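Local structure of CT296 (Chlamydia trachomatis, 3QH6) at residues A[12-15]-A[16-20]; A[119-122]-A[123-126]. The protein is of unknown function but resembles Fe(II) 2-oxoglutarate-dependent enzymes in structure and belongs to a cupin-clan family. All coordinates share one frame; numbering follows the deposited sequence.

Contact 1 of 2, residues A[12-15]-A[16-20]; sequences KRYF and QNHGH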
loop_
_atom_site.group_PDB
_atom_site.type_symbol
_atom_site.label_atom_id
_atom_site.label_comp_id
_atom_site.label_asym_id
_atom_site.label_seq_id
_atom_site.Cartn_x
_atom_site.Cartn_y
_atom_site.Cartn_z
ATOM N N LYS A 12 -3.612 -2.827 16.010
ATOM C CA LYS A 12 -4.724 -3.737 15.689
ATOM C C LYS A 12 -6.047 -3.140 16.134
ATOM O O LYS A 12 -7.073 -3.191 15.409
ATOM C CB LYS A 12 -4.526 -5.126 16.331
ATOM C CG LYS A 12 -3.358 -5.971 15.762
ATOM C CD LYS A 12 -3.038 -7.128 16.717
ATOM C CE LYS A 12 -1.797 -7.903 16.305
ATOM N NZ LYS A 12 -2.166 -9.272 15.842
ATOM N N ARG A 13 -6.059 -2.542 17.322
ATOM C CA ARG A 13 -7.295 -1.999 17.873
ATOM C C ARG A 13 -7.765 -0.829 17.066
ATOM O O ARG A 13 -8.954 -0.680 16.865
ATOM C CB ARG A 13 -7.091 -1.572 19.337
ATOM C CG ARG A 13 -6.895 -2.766 20.241
ATOM C CD ARG A 13 -6.575 -2.370 21.694
ATOM N NE ARG A 13 -6.817 -3.515 22.565
ATOM C CZ ARG A 13 -6.408 -3.616 23.823
ATOM N NH1 ARG A 13 -5.694 -2.643 24.379
ATOM N NH2 ARG A 13 -6.706 -4.704 24.521
ATOM N N TYR A 14 -6.840 -0.004 16.579
ATOM C CA TYR A 14 -7.239 1.140 15.755
ATOM C C TYR A 14 -7.889 0.621 14.455
ATOM O O TYR A 14 -8.943 1.106 14.041
ATOM C CB TYR A 14 -6.031 2.034 15.435
ATOM C CG TYR A 14 -6.427 3.378 14.845
ATOM C CD1 TYR A 14 -6.676 4.465 15.670
ATOM C CD2 TYR A 14 -6.601 3.542 13.469
ATOM C CE1 TYR A 14 -7.046 5.681 15.157
ATOM C CE2 TYR A 14 -6.987 4.777 12.940
ATOM C CZ TYR A 14 -7.201 5.838 13.797
ATOM O OH TYR A 14 -7.588 7.070 13.312
ATOM N N PHE A 15 -7.264 -0.381 13.835
ATOM C CA PHE A 15 -7.780 -0.928 12.571
ATOM C C PHE A 15 -9.157 -1.590 12.796
ATOM O O PHE A 15 -10.101 -1.470 11.967
ATOM C CB PHE A 15 -6.765 -1.915 12.003
ATOM C CG PHE A 15 -7.208 -2.538 10.714
ATOM C CD1 PHE A 15 -7.827 -3.757 10.713
ATOM C CD2 PHE A 15 -7.035 -1.870 9.515
ATOM C CE1 PHE A 15 -8.257 -4.327 9.505
ATOM C CE2 PHE A 15 -7.466 -2.431 8.308
ATOM C CZ PHE A 15 -8.081 -3.645 8.312
ATOM N N GLN A 16 -9.296 -2.275 13.929
ATOM C CA GLN A 16 -10.578 -2.903 14.284
ATOM C C GLN A 16 -11.684 -1.872 14.475
ATOM O O GLN A 16 -12.848 -2.078 14.096
ATOM C CB GLN A 16 -10.390 -3.740 15.543
ATOM C CG GLN A 16 -9.640 -5.043 15.225
ATOM C CD GLN A 16 -8.886 -5.636 16.416
ATOM O OE1 GLN A 16 -8.033 -6.504 16.241
ATOM N NE2 GLN A 16 -9.219 -5.195 17.616
ATOM N N ASN A 17 -11.321 -0.748 15.084
ATOM C CA ASN A 17 -12.296 0.258 15.428
ATOM C C ASN A 17 -12.739 1.071 14.225
ATOM O O ASN A 17 -13.919 1.400 14.104
ATOM C CB ASN A 17 -11.707 1.158 16.517
ATOM C CG ASN A 17 -12.693 2.127 17.055
ATOM O OD1 ASN A 17 -12.399 3.314 17.181
ATOM N ND2 ASN A 17 -13.892 1.637 17.374
ATOM N N HIS A 18 -11.813 1.351 13.315
ATOM C CA HIS A 18 -12.038 2.285 12.205
ATOM C C HIS A 18 -12.083 1.642 10.828
ATOM O O HIS A 18 -12.636 2.235 9.897
ATOM C CB HIS A 18 -10.938 3.359 12.194
ATOM C CG HIS A 18 -10.902 4.180 13.435
ATOM N ND1 HIS A 18 -11.779 5.221 13.662
ATOM C CD2 HIS A 18 -10.148 4.073 14.554
ATOM C CE1 HIS A 18 -11.540 5.743 14.853
ATOM N NE2 HIS A 18 -10.558 5.063 15.417
ATOM N N GLY A 19 -11.527 0.442 10.689
ATOM C CA GLY A 19 -11.378 -0.201 9.379
ATOM C C GLY A 19 -10.218 0.274 8.495
ATOM O O GLY A 19 -10.128 -0.071 7.330
ATOM N N HIS A 20 -9.301 1.072 9.053
ATOM C CA HIS A 20 -8.127 1.450 8.321
ATOM C C HIS A 20 -7.107 1.849 9.376
ATOM O O HIS A 20 -7.472 2.103 10.536
ATOM C CB HIS A 20 -8.378 2.652 7.383
ATOM C CG HIS A 20 -8.711 3.929 8.107
ATOM N ND1 HIS A 20 -10.004 4.403 8.228
ATOM C CD2 HIS A 20 -7.922 4.821 8.756
ATOM C CE1 HIS A 20 -9.993 5.528 8.934
ATOM N NE2 HIS A 20 -8.743 5.807 9.255
HETATM O O HOH W 1 -7.036 7.801 10.708
#
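The carbonyl oxygen Tyr14 O takes two N-H groups from the last turn of helix 9-18: His18 N at 3.0 Å, and Asn17 N in a weak, strongly bent bond. Gln16 N to Lys12 O and Asn17 N to Arg13 O continue the same i to i+4 pattern, and Gly19 N closes it with a short bond of 2.7 Å to Phe15 O.

Four residues apart, the Tyr14 and His18 rings meet obliquely. His18 CD2 sits above the middle of the phenol face, 3.5 Å from Tyr14 CZ, with the two planes at 33°. Tyr14 reaches this place because its CG stands anti to the backbone N (chi1 -168°), which swings the ring outward from the helix, leaning toward the C-terminal turn, where His18 can reach its face. Tyr14 CD2 lies 3.4 Å from His20 O, which is near the plane of the phenol ring; this oxygen is buried without a hydrogen-bond partner in the model, and the ring edge is what it meets here. A water joins the ends of the two side chains, 2.8 Å from Tyr14 OH and 3.0 Å from His20 NE2, lying in the plane of the imidazole of His20.

On the inner side, Phe15 CD2 rests 3.7 Å from His20 CA, and its ring packs on Leu84 and Thr85 of helix 77-85. Lys12 and Arg13 send their charged ends elsewhere, to Glu83 and Glu10.

This is a helix C-terminus ended by a glycine of positive phi (79° at Gly19), from which the chain turns directly into edge strand 20-23.

Contact 2 of 2, residues A[119-122]-A[123-126]; sequences GEKA and GWGL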
loop_
_atom_site.group_PDB
_atom_site.type_symbol
_atom_site.label_atom_id
_atom_site.label_comp_id
_atom_site.label_asym_id
_atom_site.label_seq_id
_atom_site.Cartn_x
_atom_site.Cartn_y
_atom_site.Cartn_z
ATOM N N GLY A 119 7.052 12.613 -3.020
ATOM C CA GLY A 119 6.672 13.843 -2.361
ATOM C C GLY A 119 6.920 13.758 -0.870
ATOM O O GLY A 119 7.588 12.846 -0.398
ATOM N N GLU A 120 6.343 14.699 -0.133
ATOM C CA GLU A 120 6.496 14.762 1.313
ATOM C C GLU A 120 6.148 13.453 2.017
ATOM O O GLU A 120 6.866 13.025 2.919
ATOM C CB GLU A 120 5.634 15.892 1.869
ATOM C CG GLU A 120 5.893 16.200 3.323
ATOM C CD GLU A 120 5.242 17.497 3.754
ATOM O OE1 GLU A 120 5.755 18.568 3.357
ATOM O OE2 GLU A 120 4.217 17.444 4.475
ATOM N N LYS A 121 5.052 12.813 1.607
ATOM C CA LYS A 121 4.558 11.615 2.294
ATOM C C LYS A 121 5.032 10.305 1.674
ATOM O O LYS A 121 4.442 9.264 1.945
ATOM C CB LYS A 121 3.018 11.609 2.349
ATOM C CG LYS A 121 2.397 12.774 3.140
ATOM C CD LYS A 121 2.956 12.853 4.547
ATOM C CE LYS A 121 2.491 14.110 5.280
ATOM N NZ LYS A 121 1.162 13.939 5.934
ATOM N N ALA A 122 6.072 10.343 0.840
ATOM C CA ALA A 122 6.639 9.121 0.283
ATOM C C ALA A 122 6.840 8.075 1.388
ATOM O O ALA A 122 7.233 8.412 2.495
ATOM C CB ALA A 122 7.971 9.417 -0.430
ATOM N N GLY A 123 6.574 6.806 1.089
ATOM C CA GLY A 123 6.764 5.751 2.080
ATOM C C GLY A 123 5.649 5.572 3.109
ATOM O O GLY A 123 5.634 4.545 3.793
ATOM N N TRP A 124 4.746 6.550 3.243
ATOM C CA TRP A 124 3.551 6.417 4.115
ATOM C C TRP A 124 2.601 5.394 3.485
ATOM O O TRP A 124 2.471 5.352 2.268
ATOM C CB TRP A 124 2.806 7.748 4.271
ATOM C CG TRP A 124 3.464 8.796 5.177
ATOM C CD1 TRP A 124 4.737 9.297 5.083
ATOM C CD2 TRP A 124 2.845 9.481 6.274
ATOM N NE1 TRP A 124 4.950 10.247 6.064
ATOM C CE2 TRP A 124 3.804 10.378 6.807
ATOM C CE3 TRP A 124 1.575 9.422 6.863
ATOM C CZ2 TRP A 124 3.527 11.207 7.906
ATOM C CZ3 TRP A 124 1.301 10.247 7.957
ATOM C CH2 TRP A 124 2.281 11.123 8.469
ATOM N N GLY A 125 1.968 4.546 4.282
ATOM C CA GLY A 125 0.996 3.617 3.714
ATOM C C GLY A 125 -0.260 3.505 4.559
ATOM O O GLY A 125 -0.220 3.646 5.768
ATOM N N LEU A 126 -1.387 3.256 3.904
ATOM C CA LEU A 126 -2.681 3.137 4.565
ATOM C C LEU A 126 -3.220 1.735 4.326
ATOM O O LEU A 126 -3.371 1.346 3.163
ATOM C CB LEU A 126 -3.661 4.202 3.989
ATOM C CG LEU A 126 -5.132 4.194 4.463
ATOM C CD1 LEU A 126 -5.236 4.572 5.948
ATOM C CD2 LEU A 126 -5.998 5.137 3.634
#
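Lys121 lays its aliphatic chain over one face of the Trp124 indole, crossing it at a slant instead of running along its length. Of the lysine side chain, CD comes nearest: it makes a CH-pi contact 3.6 Å from the centroid of the five-membered ring, with Lys121 CD 3.5 Å from Trp124 CE2. Further out, Lys121 NZ hangs over the six-membered ring of Trp124, 4.2 Å from its centroid and 18° off the normal, a cation-pi pair in which the charge faces the aromatic electrons. The bend at chi2 (-55°) folds the lysine back over the indole, and a second bend at chi4 carries the ammonium on to the six-membered half.

The two residues are brought together by a tight turn. Lys121 to Trp124 form a type II turn, closed by Trp124 N bonding to Lys121 O at 3.0 Å, and Gly123 takes its positive-phi corner. The same carbonyl oxygen also lies against the pyrrole end of the indole, Lys121 O being 3.2 Å from Trp124 CD1. A type I turn from Gly119 to Ala122 precedes it, held by Ala122 N to Gly119 O at 3.2 Å.

The two turns connect strand 111-116 to strand 125-128, and backbone bonds from Gly123 and Trp124 to Cys116 carry the antiparallel pairing up to the hairpin's closing end. Trp124 also packs on Leu22 of strand 20-23, while Gly125 bonds to Phe23 of that strand.

Overall arrangement
Contact 1 comes first along the chain and contact 2 about a hundred residues later, yet their centres lie only about 20 Å apart. The antiparallel sheet brings them together: helix 9-18 leads into strand 20-23, an outermost strand, and the loop of contact 2 opens strand 125-128, which pairs with it. The two meet where His20 CD2 packs 3.9 Å from Leu126 CD1. Contact 1 lies at the surface, its centre about 16 Å from the centre of the chain, and contact 2 is deeper, at about 10 Å. One thus marks the entry into the sheet's edge, the other the loop joining two inner strands.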